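Local coordinates for taurine:2-oxoglutarate aminotransferase (Bifidobacterium kashiwanohense PV20-2, PDB 6JIX), which transfers the amino group of taurine to 2-oxoglutarate, yielding glutamate, with pyridoxal 5'-phosphate as its cofactor, at the interface of chains A and B. Residues are numbered along the deposited sequence; one frame, centred on the assembly and turned at random. Chains: chain A/B, taurine:2-oxoglutarate aminotransferase.

The three contacts sample one two-fold interface between identical subunits, so each recurs with the chains exchanged. Contacts 1 and 2 lie about 17 Å apart between the centres of their C-alpha atoms; contact 3 is about 32 Å from contact 1 and 30 Å from contact 2. The N-terminal region supplies chain B's side of contacts 1 and 2, helix 8-18 and B:Val19 in the first and residues 23-25 in the second. Contacts 2 and 3 share a glutamate-binding tryptophan (B:Trp23 in contact 2, A:Trp23 in contact 3) and the segment after helix 297-305, which suggests that dimer assembly and the active site are linked.

Contact 1: the interface of chains A and B. Residues chain A 87-89, 91-92, 95-96; chain B 11, 14-15, 19.
B:Val11 sets one methyl on A:Ala87 of strand 86-87 and the other on A:Glu89, where helix 89-102 begins. CG1, anti to the backbone N (chi1 156°), rests on the CB of A:Ala87 at 3.7 Å, while CG2 reaches the backbone and CG of A:Glu89, whose side chain it crosses at about a right angle. The carbonyl of the same valine takes a hydrogen bond from the hydroxyl of A:Ser92, OG to O 2.6 Å, in the carbonyl plane and on a lone pair. The OG of A:Ser92 also comes within 3.1 Å of the backbone N of B:His15, although this N-H is directed to the O of B:Val11 within its own helix. Beside it, the CB atoms of A:Ser92 and B:Leu14 meet at 3.7 Å. The imidazole of B:His15 has the CE of A:Lys91 at its edge, in plane, 3.7 Å from CD2, and the nearby lysine amine would disfavour a positive charge on the ring. B:Val19 completes the patch, its CG2 set 3.7 Å from the CB of A:Ala95. In the fold, the N-terminal helix 8-18 of one subunit and the residue just beyond it lie against helix 89-102 and the short strand 86-87 of the other.

Contact 2: the interface of chains A and B. Residues chain A 303-308; chain B 23-25.
B:Lys25 reaches across the subunit boundary to the end of helix 297-305 of chain A, in a dimer of the class-III pyridoxal-phosphate-dependent aminotransferase family. Its CB sits 3.6 Å from the carbonyl O of A:Thr304, with the O of A:Phe303 a little farther off. CG, anti to the carbonyl carbon (chi1 -48°), is directed to A:Val307 and meets the CG2 methyl at 3.6 Å; the two side chains cross at about a right angle. Bends at chi2 and chi3 then carry the chain back over the backbone, where CD comes 3.5 Å from the O of A:Thr304 and 3.6 Å from that of A:Asp305. CE leads on towards this second carbonyl, and the terminal amine NZ of B:Lys25 makes a weak hydrogen bond to the O of A:Asp305 at 3.4 Å. The carboxylate of A:Asp305 is much more distant, its OD1 lying 6.7 Å from the NZ of B:Lys25, and any attraction between the opposite charges would act at long range. The lysine thus approaches the C-terminal end of the helix, whose dipole would be expected to favour a positive group. Alongside, the backbone N of A:Leu308 donates a hydrogen bond to the O of B:His24 at 2.9 Å. The CG1 methyl of A:Val307 lies by the backbone joining B:Trp23 to B:His24, while CD1 of A:Leu308 lies 3.5 Å above the plane of the A:Phe303 ring, over its centre.

Contact 3: the interface of chains A and B. Residues chain A 23, 143, 146, 148, 162; chain B 121, 125, 309, 311.
B:Gly311 lies over one face of the A:Trp23 indole, its backbone N 3.6 Å above the plane and offset toward the rim. Lacking a side chain, the glycine can bring its CA close to the pyrrole part of the ring. At the indole's edge, in plane, the amide OE1 of B:Gln309 stands 3.5 Å from CE3, the amide and ring planes turned 55° apart. An alanine in place of A:Trp23 would probably leave B:Gly311 and the amide of B:Gln309 without their aromatic neighbour and open a gap between the subunits. The carbonyl of B:Gly311 also accepts a hydrogen bond from the hydroxyl of A:Ser146, OG to O 2.5 Å, nearly along the C=O axis. That hydroxyl sits between the backbone N and the carbonyl carbon (chi1 41°), a crowded position that points it at the glycine. The carbonyl of A:Ser146 is in turn met by B:Lys125, whose amine NZ donates to its O at 2.7 Å, tilted 25° from the carbonyl plane. A bend at chi3 of the lysine brings NZ also to 3.2 Å from the hydroxyl OG1 of A:Thr162. One turn earlier in helix 116-131, the carboxylate OE1 of B:Glu121 accepts from the backbone N of A:Ile148 at 2.8 Å, at the start of helix 148-153. These contacts probably hold the cofactor-binding segments of the two subunits together and keep A:Trp23, which contacts bound glutamate, against chain B.

Contact 1: the interface of chains A and B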
ATOM      1  N   ALA A  87     -19.737   2.664   6.388  1.00 28.13           N
ATOM      2  CA  ALA A  87     -19.560   4.052   5.989  1.00 28.76           C
ATOM      3  C   ALA A  87     -18.999   4.842   7.161  1.00 22.79           C
ATOM      4  O   ALA A  87     -19.305   4.553   8.310  1.00 28.03           O
ATOM      5  CB  ALA A  87     -20.883   4.657   5.522  1.00 27.45           C
ATOM      6  N   SER A  88     -18.149   5.818   6.872  1.00 24.61           N
ATOM      7  CA  SER A  88     -17.662   6.726   7.894  1.00 23.79           C
ATOM      8  C   SER A  88     -17.704   8.144   7.347  1.00 28.49           C
ATOM      9  O   SER A  88     -17.519   8.364   6.144  1.00 31.82           O
ATOM     10  CB  SER A  88     -16.246   6.366   8.335  1.00 27.15           C
ATOM     11  OG  SER A  88     -15.317   6.631   7.301  1.00 29.28           O
ATOM     12  N   GLU A  89     -17.880   9.115   8.249  1.00 28.55           N
ATOM     13  CA  GLU A  89     -18.024  10.492   7.800  1.00 27.91           C
ATOM     14  C   GLU A  89     -16.849  10.921   6.920  1.00 28.93           C
ATOM     15  O   GLU A  89     -17.058  11.313   5.762  1.00 30.11           O
ATOM     16  CB  GLU A  89     -18.179  11.442   8.988  1.00 28.03           C
ATOM     17  CG  GLU A  89     -18.769  12.776   8.557  1.00 31.71           C
ATOM     18  CD  GLU A  89     -18.467  13.906   9.508  1.00 35.62           C
ATOM     19  OE1 GLU A  89     -19.378  14.709   9.800  1.00 33.22           O
ATOM     20  OE2 GLU A  89     -17.308  14.003   9.954  1.00 47.29           O
ATOM     21  N   LYS A  91     -14.732   9.313   5.146  1.00 26.66           N
ATOM     22  CA  LYS A  91     -14.630   8.595   3.877  1.00 26.23           C
ATOM     23  C   LYS A  91     -15.726   9.032   2.907  1.00 28.00           C
ATOM     24  O   LYS A  91     -15.466   9.234   1.716  1.00 27.96           O
ATOM     25  CB  LYS A  91     -14.674   7.092   4.146  1.00 21.95           C
ATOM     26  CG  LYS A  91     -14.746   6.212   2.936  1.00 23.69           C
ATOM     27  CD  LYS A  91     -14.487   4.764   3.327  1.00 25.25           C
ATOM     28  CE  LYS A  91     -15.682   4.134   4.025  1.00 23.40           C
ATOM     29  NZ  LYS A  91     -15.378   2.761   4.495  1.00 20.80           N
ATOM     30  N   SER A  92     -16.959   9.191   3.393  1.00 25.38           N
ATOM     31  CA  SER A  92     -18.023   9.672   2.519  1.00 25.85           C
ATOM     32  C   SER A  92     -17.743  11.099   2.054  1.00 31.34           C
ATOM     33  O   SER A  92     -17.914  11.431   0.877  1.00 28.58           O
ATOM     34  CB  SER A  92     -19.363   9.592   3.247  1.00 26.80           C
ATOM     35  OG  SER A  92     -19.889   8.278   3.196  1.00 30.53           O
ATOM     36  N   ALA A  95     -14.807  11.153  -0.638  1.00 24.42           N
ATOM     37  CA  ALA A  95     -15.186  10.655  -1.954  1.00 23.64           C
ATOM     38  C   ALA A  95     -16.003  11.691  -2.722  1.00 29.82           C
ATOM     39  O   ALA A  95     -15.737  11.959  -3.898  1.00 28.11           O
ATOM     40  CB  ALA A  95     -15.957   9.351  -1.819  1.00 20.27           C
ATOM     41  N   LYS A  96     -16.997  12.306  -2.071  1.00 32.77           N
ATOM     42  CA  LYS A  96     -17.779  13.327  -2.763  1.00 32.88           C
ATOM     43  C   LYS A  96     -16.917  14.529  -3.129  1.00 29.56           C
ATOM     44  O   LYS A  96     -16.964  15.007  -4.266  1.00 28.08           O
ATOM     45  CB  LYS A  96     -18.980  13.763  -1.925  1.00 35.01           C
ATOM     46  CG  LYS A  96     -20.142  14.246  -2.798  1.00 39.47           C
ATOM     47  CD  LYS A  96     -20.703  15.582  -2.336  1.00 39.11           C
ATOM     48  CE  LYS A  96     -21.889  15.974  -3.196  1.00 38.60           C
ATOM     49  NZ  LYS A  96     -21.805  17.400  -3.590  1.00 50.57           N
TER
ATOM     50  N   VAL B  11     -24.177  10.111   5.869  1.00 32.51           N
ATOM     51  CA  VAL B  11     -22.913   9.399   5.787  1.00 30.36           C
ATOM     52  C   VAL B  11     -23.097   8.112   4.998  1.00 32.73           C
ATOM     53  O   VAL B  11     -22.323   7.808   4.083  1.00 32.90           O
ATOM     54  CB  VAL B  11     -22.365   9.134   7.199  1.00 29.99           C
ATOM     55  CG1 VAL B  11     -21.432   7.939   7.188  1.00 28.64           C
ATOM     56  CG2 VAL B  11     -21.676  10.387   7.746  1.00 28.23           C
ATOM     57  N   LEU B  14     -24.070   9.158   1.174  1.00 33.64           N
ATOM     58  CA  LEU B  14     -22.942   9.514   0.324  1.00 31.39           C
ATOM     59  C   LEU B  14     -22.090   8.287   0.003  1.00 31.79           C
ATOM     60  O   LEU B  14     -21.602   8.143  -1.124  1.00 32.85           O
ATOM     61  CB  LEU B  14     -22.106  10.605   0.996  1.00 27.27           C
ATOM     62  CG  LEU B  14     -22.703  12.021   1.014  1.00 28.24           C
ATOM     63  CD1 LEU B  14     -21.795  12.977   1.778  1.00 26.37           C
ATOM     64  CD2 LEU B  14     -22.981  12.544  -0.388  1.00 26.79           C
ATOM     65  N   HIS B  15     -21.917   7.386   0.976  1.00 27.88           N
ATOM     66  CA  HIS B  15     -21.138   6.168   0.761  1.00 29.08           C
ATOM     67  C   HIS B  15     -21.745   5.312  -0.346  1.00 30.74           C
ATOM     68  O   HIS B  15     -21.043   4.872  -1.264  1.00 26.80           O
ATOM     69  CB  HIS B  15     -21.051   5.375   2.072  1.00 31.00           C
ATOM     70  CG  HIS B  15     -20.256   4.107   1.977  1.00 25.29           C
ATOM     71  ND1 HIS B  15     -20.774   2.938   1.464  1.00 27.87           N
ATOM     72  CD2 HIS B  15     -18.987   3.820   2.354  1.00 25.80           C
ATOM     73  CE1 HIS B  15     -19.858   1.986   1.522  1.00 27.38           C
ATOM     74  NE2 HIS B  15     -18.760   2.499   2.047  1.00 27.72           N
ATOM     75  N   VAL B  19     -18.723   6.163  -2.838  1.00 32.77           N
ATOM     76  CA  VAL B  19     -17.591   5.358  -2.398  1.00 30.87           C
ATOM     77  C   VAL B  19     -17.535   4.072  -3.209  1.00 33.21           C
ATOM     78  O   VAL B  19     -18.567   3.465  -3.520  1.00 35.62           O
ATOM     79  CB  VAL B  19     -17.681   5.066  -0.892  1.00 24.93           C
ATOM     80  CG1 VAL B  19     -16.786   3.914  -0.564  1.00 21.96           C
ATOM     81  CG2 VAL B  19     -17.284   6.304  -0.102  1.00 22.54           C
TER

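Contact 2: the interface of chains A and B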
ATOM      1  N   PHE A 303     -19.534  -1.639 -12.120  1.00 38.19           N
ATOM      2  CA  PHE A 303     -19.394  -2.270 -10.815  1.00 37.90           C
ATOM      3  C   PHE A 303     -20.638  -2.106  -9.943  1.00 37.49           C
ATOM      4  O   PHE A 303     -20.624  -2.499  -8.772  1.00 36.65           O
ATOM      5  CB  PHE A 303     -18.121  -1.747 -10.131  1.00 30.17           C
ATOM      6  CG  PHE A 303     -16.863  -2.233 -10.798  1.00 31.28           C
ATOM      7  CD1 PHE A 303     -16.526  -3.591 -10.773  1.00 35.92           C
ATOM      8  CD2 PHE A 303     -16.049  -1.362 -11.501  1.00 31.71           C
ATOM      9  CE1 PHE A 303     -15.380  -4.063 -11.411  1.00 30.80           C
ATOM     10  CE2 PHE A 303     -14.904  -1.824 -12.147  1.00 29.30           C
ATOM     11  CZ  PHE A 303     -14.573  -3.177 -12.106  1.00 30.79           C
ATOM     12  N   THR A 304     -21.706  -1.524 -10.481  1.00 36.17           N
ATOM     13  CA  THR A 304     -23.008  -1.721  -9.863  1.00 35.78           C
ATOM     14  C   THR A 304     -23.600  -3.071 -10.264  1.00 37.89           C
ATOM     15  O   THR A 304     -24.192  -3.755  -9.425  1.00 42.31           O
ATOM     16  CB  THR A 304     -23.954  -0.572 -10.235  1.00 38.11           C
ATOM     17  OG1 THR A 304     -23.342   0.686  -9.922  1.00 34.92           O
ATOM     18  CG2 THR A 304     -25.242  -0.677  -9.467  1.00 32.89           C
ATOM     19  N   ASP A 305     -23.400  -3.498 -11.524  1.00 39.55           N
ATOM     20  CA  ASP A 305     -23.867  -4.801 -12.007  1.00 36.69           C
ATOM     21  C   ASP A 305     -22.902  -5.940 -11.720  1.00 38.47           C
ATOM     22  O   ASP A 305     -23.322  -7.102 -11.756  1.00 41.13           O
ATOM     23  CB  ASP A 305     -24.094  -4.815 -13.528  1.00 40.38           C
ATOM     24  CG  ASP A 305     -24.943  -3.671 -14.024  1.00 48.41           C
ATOM     25  OD1 ASP A 305     -26.107  -3.554 -13.581  1.00 58.00           O
ATOM     26  OD2 ASP A 305     -24.450  -2.912 -14.892  1.00 54.60           O
ATOM     27  N   HIS A 306     -21.612  -5.658 -11.545  1.00 37.59           N
ATOM     28  CA  HIS A 306     -20.610  -6.694 -11.330  1.00 37.93           C
ATOM     29  C   HIS A 306     -19.850  -6.440 -10.036  1.00 35.15           C
ATOM     30  O   HIS A 306     -19.675  -5.297  -9.606  1.00 37.23           O
ATOM     31  CB  HIS A 306     -19.632  -6.782 -12.497  1.00 36.75           C
ATOM     32  CG  HIS A 306     -20.298  -7.026 -13.811  1.00 37.11           C
ATOM     33  ND1 HIS A 306     -20.969  -6.036 -14.495  1.00 31.15           N
ATOM     34  CD2 HIS A 306     -20.414  -8.151 -14.558  1.00 36.51           C
ATOM     35  CE1 HIS A 306     -21.460  -6.539 -15.615  1.00 33.87           C
ATOM     36  NE2 HIS A 306     -21.136  -7.819 -15.677  1.00 28.47           N
ATOM     37  N   VAL A 307     -19.420  -7.527  -9.408  1.00 35.59           N
ATOM     38  CA  VAL A 307     -18.667  -7.420  -8.167  1.00 36.44           C
ATOM     39  C   VAL A 307     -17.319  -6.779  -8.455  1.00 33.86           C
ATOM     40  O   VAL A 307     -16.598  -7.199  -9.370  1.00 39.51           O
ATOM     41  CB  VAL A 307     -18.510  -8.803  -7.516  1.00 32.48           C
ATOM     42  CG1 VAL A 307     -17.510  -8.746  -6.390  1.00 34.65           C
ATOM     43  CG2 VAL A 307     -19.846  -9.292  -7.012  1.00 21.41           C
ATOM     44  N   LEU A 308     -16.982  -5.745  -7.694  1.00 30.21           N
ATOM     45  CA  LEU A 308     -15.646  -5.156  -7.754  1.00 33.16           C
ATOM     46  C   LEU A 308     -14.674  -6.092  -7.046  1.00 31.05           C
ATOM     47  O   LEU A 308     -14.557  -6.069  -5.819  1.00 37.80           O
ATOM     48  CB  LEU A 308     -15.641  -3.773  -7.106  1.00 29.73           C
ATOM     49  CG  LEU A 308     -14.259  -3.133  -7.019  1.00 25.14           C
ATOM     50  CD1 LEU A 308     -13.762  -2.854  -8.415  1.00 26.00           C
ATOM     51  CD2 LEU A 308     -14.307  -1.859  -6.209  1.00 25.91           C
TER
ATOM     52  N   TRP B  23     -14.689  -5.535  -2.671  1.00 32.75           N
ATOM     53  CA  TRP B  23     -15.180  -6.926  -2.732  1.00 33.18           C
ATOM     54  C   TRP B  23     -16.706  -7.025  -2.815  1.00 39.44           C
ATOM     55  O   TRP B  23     -17.295  -7.999  -2.327  1.00 42.27           O
ATOM     56  CB  TRP B  23     -14.679  -7.753  -1.542  1.00 30.12           C
ATOM     57  CG  TRP B  23     -13.182  -7.745  -1.325  1.00 30.52           C
ATOM     58  CD1 TRP B  23     -12.522  -7.313  -0.212  1.00 28.13           C
ATOM     59  CD2 TRP B  23     -12.169  -8.199  -2.234  1.00 30.51           C
ATOM     60  NE1 TRP B  23     -11.164  -7.462  -0.360  1.00 25.28           N
ATOM     61  CE2 TRP B  23     -10.917  -8.006  -1.594  1.00 33.13           C
ATOM     62  CE3 TRP B  23     -12.194  -8.742  -3.526  1.00 25.07           C
ATOM     63  CZ2 TRP B  23      -9.701  -8.335  -2.211  1.00 26.64           C
ATOM     64  CZ3 TRP B  23     -10.991  -9.068  -4.127  1.00 24.64           C
ATOM     65  CH2 TRP B  23      -9.763  -8.859  -3.470  1.00 23.55           C
ATOM     66  N   HIS B  24     -17.355  -6.060  -3.474  1.00 35.21           N
ATOM     67  CA  HIS B  24     -18.809  -5.966  -3.497  1.00 33.87           C
ATOM     68  C   HIS B  24     -19.259  -5.272  -4.769  1.00 34.55           C
ATOM     69  O   HIS B  24     -18.470  -4.623  -5.459  1.00 36.07           O
ATOM     70  CB  HIS B  24     -19.351  -5.165  -2.311  1.00 33.68           C
ATOM     71  CG  HIS B  24     -19.817  -6.006  -1.172  1.00 43.38           C
ATOM     72  ND1 HIS B  24     -18.953  -6.746  -0.389  1.00 42.44           N
ATOM     73  CD2 HIS B  24     -21.058  -6.220  -0.676  1.00 47.63           C
ATOM     74  CE1 HIS B  24     -19.644  -7.388   0.534  1.00 50.71           C
ATOM     75  NE2 HIS B  24     -20.923  -7.086   0.384  1.00 60.68           N
ATOM     76  N   LYS B  25     -20.539  -5.422  -5.074  1.00 34.79           N
ATOM     77  CA  LYS B  25     -21.194  -4.528  -6.015  1.00 32.68           C
ATOM     78  C   LYS B  25     -21.501  -3.185  -5.344  1.00 37.12           C
ATOM     79  O   LYS B  25     -21.665  -3.089  -4.122  1.00 36.25           O
ATOM     80  CB  LYS B  25     -22.466  -5.166  -6.565  1.00 34.97           C
ATOM     81  CG  LYS B  25     -22.288  -6.609  -7.062  1.00 37.62           C
ATOM     82  CD  LYS B  25     -23.241  -6.900  -8.207  1.00 38.57           C
ATOM     83  CE  LYS B  25     -23.920  -8.247  -8.061  1.00 41.97           C
ATOM     84  NZ  LYS B  25     -24.963  -8.425  -9.120  1.00 39.19           N
TER

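Contact 3: the interface of chains A and B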
ATOM      1  N   TRP A  23      15.991   1.620  -2.173  1.00 34.72           N
ATOM      2  CA  TRP A  23      16.793   1.972  -3.352  1.00 29.29           C
ATOM      3  C   TRP A  23      18.254   2.274  -3.018  1.00 32.42           C
ATOM      4  O   TRP A  23      18.879   3.115  -3.670  1.00 37.38           O
ATOM      5  CB  TRP A  23      16.189   3.152  -4.117  1.00 26.49           C
ATOM      6  CG  TRP A  23      14.700   3.095  -4.381  1.00 29.69           C
ATOM      7  CD1 TRP A  23      13.764   3.939  -3.878  1.00 31.07           C
ATOM      8  CD2 TRP A  23      13.988   2.187  -5.243  1.00 29.74           C
ATOM      9  NE1 TRP A  23      12.511   3.621  -4.350  1.00 28.85           N
ATOM     10  CE2 TRP A  23      12.618   2.547  -5.189  1.00 29.33           C
ATOM     11  CE3 TRP A  23      14.369   1.107  -6.050  1.00 33.30           C
ATOM     12  CZ2 TRP A  23      11.631   1.866  -5.907  1.00 30.00           C
ATOM     13  CZ3 TRP A  23      13.380   0.426  -6.763  1.00 30.27           C
ATOM     14  CH2 TRP A  23      12.029   0.813  -6.685  1.00 27.81           C
ATOM     15  N   TYR A 143       7.066   6.192 -14.278  1.00 26.26           N
ATOM     16  CA  TYR A 143       7.103   5.403 -13.051  1.00 26.73           C
ATOM     17  C   TYR A 143       5.709   5.366 -12.442  1.00 28.73           C
ATOM     18  O   TYR A 143       5.066   6.413 -12.290  1.00 27.15           O
ATOM     19  CB  TYR A 143       8.102   5.964 -12.036  1.00 28.49           C
ATOM     20  CG  TYR A 143       8.188   5.142 -10.766  1.00 31.38           C
ATOM     21  CD1 TYR A 143       8.808   3.897 -10.762  1.00 28.71           C
ATOM     22  CD2 TYR A 143       7.636   5.606  -9.566  1.00 27.52           C
ATOM     23  CE1 TYR A 143       8.895   3.128  -9.595  1.00 28.84           C
ATOM     24  CE2 TYR A 143       7.717   4.850  -8.391  1.00 27.37           C
ATOM     25  CZ  TYR A 143       8.349   3.603  -8.407  1.00 31.28           C
ATOM     26  OH  TYR A 143       8.430   2.834  -7.245  1.00 26.96           O
ATOM     27  N   SER A 146       6.231   0.229  -7.399  1.00 32.41           N
ATOM     28  CA  SER A 146       7.244  -0.815  -7.300  1.00 31.05           C
ATOM     29  C   SER A 146       6.674  -2.211  -7.092  1.00 30.77           C
ATOM     30  O   SER A 146       7.414  -3.197  -7.249  1.00 33.37           O
ATOM     31  CB  SER A 146       8.223  -0.498  -6.161  1.00 29.24           C
ATOM     32  OG  SER A 146       7.521   0.006  -5.046  1.00 36.80           O
ATOM     33  N   ILE A 148       4.589  -5.632  -8.077  1.00 28.75           N
ATOM     34  CA  ILE A 148       4.773  -6.359  -9.340  1.00 29.58           C
ATOM     35  C   ILE A 148       3.881  -5.788 -10.443  1.00 31.04           C
ATOM     36  O   ILE A 148       4.297  -5.669 -11.603  1.00 29.42           O
ATOM     37  CB  ILE A 148       4.539  -7.871  -9.134  1.00 32.35           C
ATOM     38  CG1 ILE A 148       5.519  -8.412  -8.074  1.00 29.02           C
ATOM     39  CG2 ILE A 148       4.660  -8.641 -10.470  1.00 22.26           C
ATOM     40  CD1 ILE A 148       5.675  -9.897  -8.053  1.00 19.95           C
ATOM     41  N   THR A 162      11.852  -6.180 -10.740  1.00 27.33           N
ATOM     42  CA  THR A 162      10.548  -6.833 -10.657  1.00 31.31           C
ATOM     43  C   THR A 162      10.413  -7.918 -11.720  1.00 34.23           C
ATOM     44  O   THR A 162       9.667  -8.890 -11.538  1.00 36.22           O
ATOM     45  CB  THR A 162       9.414  -5.813 -10.779  1.00 30.85           C
ATOM     46  OG1 THR A 162       9.505  -4.855  -9.718  1.00 33.81           O
ATOM     47  CG2 THR A 162       8.076  -6.509 -10.664  1.00 34.57           C
TER
ATOM     48  N   GLU B 121       4.493  -8.421  -1.507  1.00 21.99           N
ATOM     49  CA  GLU B 121       5.117  -8.038  -2.774  1.00 22.51           C
ATOM     50  C   GLU B 121       6.630  -7.879  -2.634  1.00 23.18           C
ATOM     51  O   GLU B 121       7.408  -8.381  -3.456  1.00 21.62           O
ATOM     52  CB  GLU B 121       4.503  -6.733  -3.287  1.00 25.01           C
ATOM     53  CG  GLU B 121       3.024  -6.783  -3.624  1.00 27.54           C
ATOM     54  CD  GLU B 121       2.780  -7.068  -5.096  1.00 38.09           C
ATOM     55  OE1 GLU B 121       3.788  -7.176  -5.852  1.00 35.28           O
ATOM     56  OE2 GLU B 121       1.585  -7.194  -5.488  1.00 36.02           O
ATOM     57  N   LYS B 125       9.958  -9.978  -4.082  1.00 23.94           N
ATOM     58  CA  LYS B 125      11.050  -9.389  -4.856  1.00 26.32           C
ATOM     59  C   LYS B 125      12.398  -9.656  -4.191  1.00 31.23           C
ATOM     60  O   LYS B 125      13.387  -9.975  -4.864  1.00 27.47           O
ATOM     61  CB  LYS B 125      10.818  -7.890  -5.048  1.00 24.04           C
ATOM     62  CG  LYS B 125       9.631  -7.541  -5.951  1.00 20.71           C
ATOM     63  CD  LYS B 125       9.336  -6.050  -5.947  1.00 24.98           C
ATOM     64  CE  LYS B 125      10.378  -5.247  -6.713  1.00 27.37           C
ATOM     65  NZ  LYS B 125      10.036  -3.795  -6.745  1.00 21.39           N
ATOM     66  N   GLN B 309      16.568  -3.064  -4.513  1.00 32.01           N
ATOM     67  CA  GLN B 309      15.727  -2.464  -5.553  1.00 30.67           C
ATOM     68  C   GLN B 309      14.251  -2.545  -5.157  1.00 30.22           C
ATOM     69  O   GLN B 309      13.403  -3.084  -5.859  1.00 37.10           O
ATOM     70  CB  GLN B 309      15.990  -3.137  -6.892  1.00 31.83           C
ATOM     71  CG  GLN B 309      17.422  -2.994  -7.346  1.00 31.11           C
ATOM     72  CD  GLN B 309      17.761  -1.567  -7.742  1.00 36.12           C
ATOM     73  OE1 GLN B 309      16.888  -0.691  -7.752  1.00 36.74           O
ATOM     74  NE2 GLN B 309      19.034  -1.325  -8.083  1.00 36.35           N
ATOM     75  N   GLY B 311      11.257   0.012  -2.782  1.00 29.86           N
ATOM     76  CA  GLY B 311      10.978   1.329  -2.257  1.00 26.14           C
ATOM     77  C   GLY B 311       9.520   1.708  -2.387  1.00 26.28           C
ATOM     78  O   GLY B 311       8.769   1.074  -3.126  1.00 26.34           O
TER